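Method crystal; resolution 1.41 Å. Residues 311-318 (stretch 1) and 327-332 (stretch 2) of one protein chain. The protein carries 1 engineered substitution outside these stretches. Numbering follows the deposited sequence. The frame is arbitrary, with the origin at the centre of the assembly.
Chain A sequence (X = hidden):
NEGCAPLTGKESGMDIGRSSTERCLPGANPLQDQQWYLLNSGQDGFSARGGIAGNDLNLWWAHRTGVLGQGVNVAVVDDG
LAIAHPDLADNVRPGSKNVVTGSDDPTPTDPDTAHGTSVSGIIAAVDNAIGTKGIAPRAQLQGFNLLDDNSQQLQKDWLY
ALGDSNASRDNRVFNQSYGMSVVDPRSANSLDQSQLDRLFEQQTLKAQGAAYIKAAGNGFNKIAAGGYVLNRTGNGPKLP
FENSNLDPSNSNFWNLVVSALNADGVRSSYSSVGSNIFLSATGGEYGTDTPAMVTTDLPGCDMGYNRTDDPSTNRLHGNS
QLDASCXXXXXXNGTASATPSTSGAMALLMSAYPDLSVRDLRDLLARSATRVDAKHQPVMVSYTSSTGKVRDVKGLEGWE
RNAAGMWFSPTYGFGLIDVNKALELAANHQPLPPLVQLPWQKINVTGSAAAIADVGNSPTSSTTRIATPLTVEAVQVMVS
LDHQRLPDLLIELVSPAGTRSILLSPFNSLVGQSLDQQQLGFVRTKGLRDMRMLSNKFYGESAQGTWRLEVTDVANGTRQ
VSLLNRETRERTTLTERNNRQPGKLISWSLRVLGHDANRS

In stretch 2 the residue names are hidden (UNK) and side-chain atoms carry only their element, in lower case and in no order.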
ATOM      1  N   PRO A 311      -6.651 -23.452  16.113  1.00 18.85           N
ATOM      2  CA  PRO A 311      -6.515 -24.473  15.075  1.00 18.79           C
ATOM      3  C   PRO A 311      -6.813 -23.959  13.670  1.00 18.01           C
ATOM      4  O   PRO A 311      -7.535 -22.978  13.493  1.00 18.44           O
ATOM      5  CB  PRO A 311      -7.565 -25.516  15.467  1.00 19.51           C
ATOM      6  CG  PRO A 311      -8.548 -24.774  16.292  1.00 20.26           C
ATOM      7  CD  PRO A 311      -7.732 -23.787  17.061  1.00 19.40           C
ATOM      8  N   SER A 312      -6.233 -24.637  12.687  1.00 17.15           N
ATOM      9  CA  SER A 312      -6.438 -24.339  11.279  1.00 16.11           C
ATOM     10  C   SER A 312      -6.664 -25.640  10.527  1.00 15.74           C
ATOM     11  O   SER A 312      -6.092 -26.673  10.881  1.00 15.31           O
ATOM     12  CB  SER A 312      -5.208 -23.627  10.701  1.00 16.02           C
ATOM     13  OG  SER A 312      -5.357 -23.410   9.303  1.00 15.54           O
ATOM     14  N   THR A 313      -7.468 -25.582   9.468  1.00 15.12           N
ATOM     15  CA  THR A 313      -7.582 -26.720   8.556  1.00 14.96           C
ATOM     16  C   THR A 313      -6.341 -26.871   7.664  1.00 14.20           C
ATOM     17  O   THR A 313      -6.180 -27.879   6.987  1.00 14.89           O
ATOM     18  CB  THR A 313      -8.847 -26.667   7.673  1.00 15.08           C
ATOM     19  OG1 THR A 313      -8.766 -25.555   6.774  1.00 16.26           O
ATOM     20  CG2 THR A 313     -10.124 -26.562   8.523  1.00 15.61           C
ATOM     21  N   ASN A 314      -5.456 -25.875   7.661  1.00 13.89           N
ATOM     22  CA  ASN A 314      -4.175 -26.055   6.995  1.00 13.28           C
ATOM     23  C   ASN A 314      -3.400 -27.203   7.646  1.00 13.29           C
ATOM     24  O   ASN A 314      -3.219 -27.210   8.864  1.00 13.69           O
ATOM     25  CB  ASN A 314      -3.361 -24.771   7.000  1.00 12.96           C
ATOM     26  CG  ASN A 314      -2.107 -24.906   6.187  1.00 12.56           C
ATOM     27  OD1 ASN A 314      -1.109 -25.463   6.653  1.00 12.66           O
ATOM     28  ND2 ASN A 314      -2.161 -24.455   4.936  1.00 12.15           N
ATOM     29  N   ARG A 315      -2.959 -28.168   6.840  1.00 13.10           N
ATOM     30  CA  ARG A 315      -2.375 -29.392   7.407  1.00 13.14           C
ATOM     31  C   ARG A 315      -1.019 -29.213   8.089  1.00 13.18           C
ATOM     32  O   ARG A 315      -0.588 -30.085   8.851  1.00 14.04           O
ATOM     33  CB  ARG A 315      -2.283 -30.507   6.358  1.00 13.35           C
ATOM     34  CG  ARG A 315      -3.616 -30.882   5.723  1.00 14.95           C
ATOM     35  CD  ARG A 315      -3.494 -32.129   4.831  1.00 16.80           C
ATOM     36  NE  ARG A 315      -2.373 -32.035   3.889  1.00 18.10           N
ATOM     37  CZ  ARG A 315      -2.407 -31.396   2.718  1.00 18.52           C
ATOM     38  NH1 ARG A 315      -3.518 -30.803   2.300  1.00 17.82           N
ATOM     39  NH2 ARG A 315      -1.325 -31.359   1.952  1.00 19.71           N
ATOM     40  N   LEU A 316      -0.340 -28.097   7.829  1.00 12.94           N
ATOM     41  CA  LEU A 316       0.940 -27.846   8.467  1.00 12.79           C
ATOM     42  C   LEU A 316       0.784 -27.529   9.952  1.00 12.83           C
ATOM     43  O   LEU A 316       1.716 -27.720  10.729  1.00 13.51           O
ATOM     44  CB  LEU A 316       1.670 -26.707   7.745  1.00 12.16           C
ATOM     45  CG  LEU A 316       3.040 -26.251   8.267  1.00 12.28           C
ATOM     46  CD1 LEU A 316       4.042 -27.388   8.206  1.00 13.66           C
ATOM     47  CD2 LEU A 316       3.537 -25.057   7.479  1.00 13.74           C
ATOM     48  N   HIS A 317      -0.384 -27.028  10.338  1.00 13.01           N
ATOM     49  CA  HIS A 317      -0.595 -26.543  11.706  1.00 13.28           C
ATOM     50  C   HIS A 317      -0.835 -27.678  12.688  1.00 14.13           C
ATOM     51  O   HIS A 317      -1.494 -28.656  12.358  1.00 14.38           O
ATOM     52  CB  HIS A 317      -1.767 -25.563  11.735  1.00 12.84           C
ATOM     53  CG  HIS A 317      -1.484 -24.255  11.051  1.00 11.82           C
ATOM     54  ND1 HIS A 317      -1.832 -23.049  11.614  1.00 12.30           N
ATOM     55  CD2 HIS A 317      -0.904 -23.965   9.859  1.00 12.48           C
ATOM     56  CE1 HIS A 317      -1.476 -22.067  10.802  1.00 11.68           C
ATOM     57  NE2 HIS A 317      -0.914 -22.596   9.729  1.00 11.57           N
ATOM     58  N   GLY A 318      -0.281 -27.537  13.891  1.00 14.82           N
ATOM     59  CA  GLY A 318      -0.429 -28.552  14.943  1.00 15.93           C
ATOM     60  C   GLY A 318      -0.085 -29.940  14.447  1.00 16.41           C
ATOM     61  O   GLY A 318      -0.791 -30.918  14.745  1.00 17.10           O
ATOM     62  N   UNK A 327       6.791 -23.860  14.274  1.00 12.89           N
ATOM     63  CA  UNK A 327       7.611 -22.710  13.908  1.00 12.56           C
ATOM     64  C   UNK A 327       7.228 -22.115  12.554  1.00 11.99           C
ATOM     65  O   UNK A 327       7.788 -21.088  12.165  1.00 11.35           O
ATOM     66  o   UNK A 327      10.768 -23.963  15.297  1.00 19.30           O
ATOM     67  c   UNK A 327       9.101 -23.084  13.873  1.00 13.35           C
ATOM     68  o   UNK A 327       9.158 -22.831  16.271  1.00 15.45           O
ATOM     69  c   UNK A 327       9.704 -23.311  15.251  1.00 14.77           C
ATOM     70  N   UNK A 328       6.308 -22.769  11.839  1.00 11.46           N
ATOM     71  CA  UNK A 328       5.893 -22.356  10.483  1.00 11.31           C
ATOM     72  C   UNK A 328       4.378 -22.322  10.401  1.00 10.96           C
ATOM     73  O   UNK A 328       3.692 -22.961  11.194  1.00 12.36           O
ATOM     74  o   UNK A 328      12.026 -23.346  10.678  1.00 15.09           O
ATOM     75  c   UNK A 328       6.517 -23.291   9.415  1.00 11.65           C
ATOM     76  c   UNK A 328       8.833 -22.346   9.257  1.00 12.11           C
ATOM     77  c   UNK A 328      10.695 -23.365  10.359  1.00 13.23           C
ATOM     78  c   UNK A 328       8.524 -24.376  10.486  1.00 11.94           C
ATOM     79  c   UNK A 328      10.178 -22.346   9.571  1.00 13.07           C
ATOM     80  c   UNK A 328       7.988 -23.364   9.680  1.00 11.27           C
ATOM     81  c   UNK A 328       9.873 -24.390  10.815  1.00 12.82           C
ATOM     82  N   UNK A 329       3.847 -21.528   9.482  1.00 10.41           N
ATOM     83  CA  UNK A 329       2.398 -21.516   9.271  1.00  9.89           C
ATOM     84  C   UNK A 329       2.099 -21.553   7.772  1.00 10.35           C
ATOM     85  O   UNK A 329       2.991 -21.297   6.963  1.00 11.40           O
ATOM     86  n   UNK A 329       2.674 -18.071   9.975  1.00 12.32           N
ATOM     87  c   UNK A 329       1.961 -18.973   9.292  1.00 11.32           C
ATOM     88  c   UNK A 329       1.718 -20.322   9.985  1.00 10.58           C
ATOM     89  o   UNK A 329       1.463 -18.730   8.188  1.00 12.51           O
ATOM     90  N   UNK A 330       0.865 -21.897   7.417  1.00 10.49           N
ATOM     91  CA  UNK A 330       0.457 -21.975   6.013  1.00 10.93           C
ATOM     92  C   UNK A 330      -0.687 -21.041   5.678  1.00 10.76           C
ATOM     93  O   UNK A 330      -1.350 -21.201   4.643  1.00 11.41           O
ATOM     94  N   UNK A 331      -0.945 -20.074   6.554  1.00 10.69           N
ATOM     95  CA  UNK A 331      -2.121 -19.211   6.416  1.00 11.30           C
ATOM     96  C   UNK A 331      -1.791 -17.740   6.168  1.00 10.99           C
ATOM     97  O   UNK A 331      -2.697 -16.929   5.986  1.00 11.82           O
ATOM     98  c   UNK A 331      -3.593 -20.755   7.768  1.00 12.82           C
ATOM     99  c   UNK A 331      -2.380 -18.856   8.911  1.00 12.23           C
ATOM    100  c   UNK A 331      -3.071 -19.331   7.632  1.00 11.32           C
ATOM    101  N   UNK A 332      -0.507 -17.389   6.155  1.00 10.75           N
ATOM    102  CA  UNK A 332      -0.144 -16.009   5.851  1.00 10.41           C
ATOM    103  C   UNK A 332      -0.629 -15.649   4.453  1.00 10.19           C
ATOM    104  O   UNK A 332      -0.533 -16.452   3.539  1.00 10.72           O
ATOM    105  s   UNK A 332       1.005 -13.169   6.739  1.00 11.19           S
ATOM    106  c   UNK A 332       1.847 -14.397   5.728  1.00 11.25           C
ATOM    107  c   UNK A 332       1.780 -11.683   6.126  1.00 13.84           C
ATOM    108  c   UNK A 332       1.363 -15.805   5.995  1.00 10.77           C
TER

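Position 327 carries four side-chain atoms: two carbons, the second bonded to two oxygens. That is a short carboxylate. Asparagine would have the same shape, but both terminal atoms here are oxygen. Nothing in stretch 1 lies within contact distance. The residue is Asp327.

Position 328 has one carbon followed by a six-carbon ring that bears one oxygen. This is a phenol. Its CB lies 4.0 Å from CD2 of Leu316, an apolar contact, while the end of the side chain leads away from stretch 1. The residue is Tyr328, in a strand.

Position 329 has two side-chain carbons, the second carrying one oxygen and one nitrogen. This is a short amide. The side chain points away from stretch 1 overall, yet its CB is 3.5 Å from NE2 of His317. The residue is Asn329. Its OD1 accepts hydrogen bonds from the backbone N of position 331 at 3.2 Å and from the backbone N of position 332 at 3.1 Å. The side chain thus braces the corner that the chain turns at position 330.

Position 330 has no side-chain atoms, so it is Gly330. A CB here would point toward stretch 1 and would sit 2.6 Å from ND2 of Asn314, which is a clash. The bare backbone fits closely against stretch 1.

Position 331 has three side-chain carbons, one carrying the other two. This is a branched apolar side chain. One of its end carbons lies 3.5 Å from OG of Ser312 and 3.8 Å from NE2 of His317. The residue is Val331, and that carbon is CG1.

Position 332 has an unbranched chain of two carbons, a sulfur and a last carbon. A thioether of this length is methionine. Met332 does not touch stretch 1.

The contact centres on one hydrogen bond. Gly330 N donates to His317 NE2 at 3.0 Å, with a nearly straight angle of 172°. The nitrogen approaches the ring at its edge, near the plane, where the NE2 lone pair lies. NE2 therefore accepts and carries no proton. In stretch 1, a type I turn from Asn314 to His317 is closed by His317 N bonding to Asn314 O at 3.2 Å. Asn314 OD1 also accepts from Leu316 N at 3.0 Å. Leu316 packs against stretch 2, with CD2 3.8 Å from Asn329 C. The contact is small, burying 295 Å² in total.

Stretch 2 327-332: DYNGVM
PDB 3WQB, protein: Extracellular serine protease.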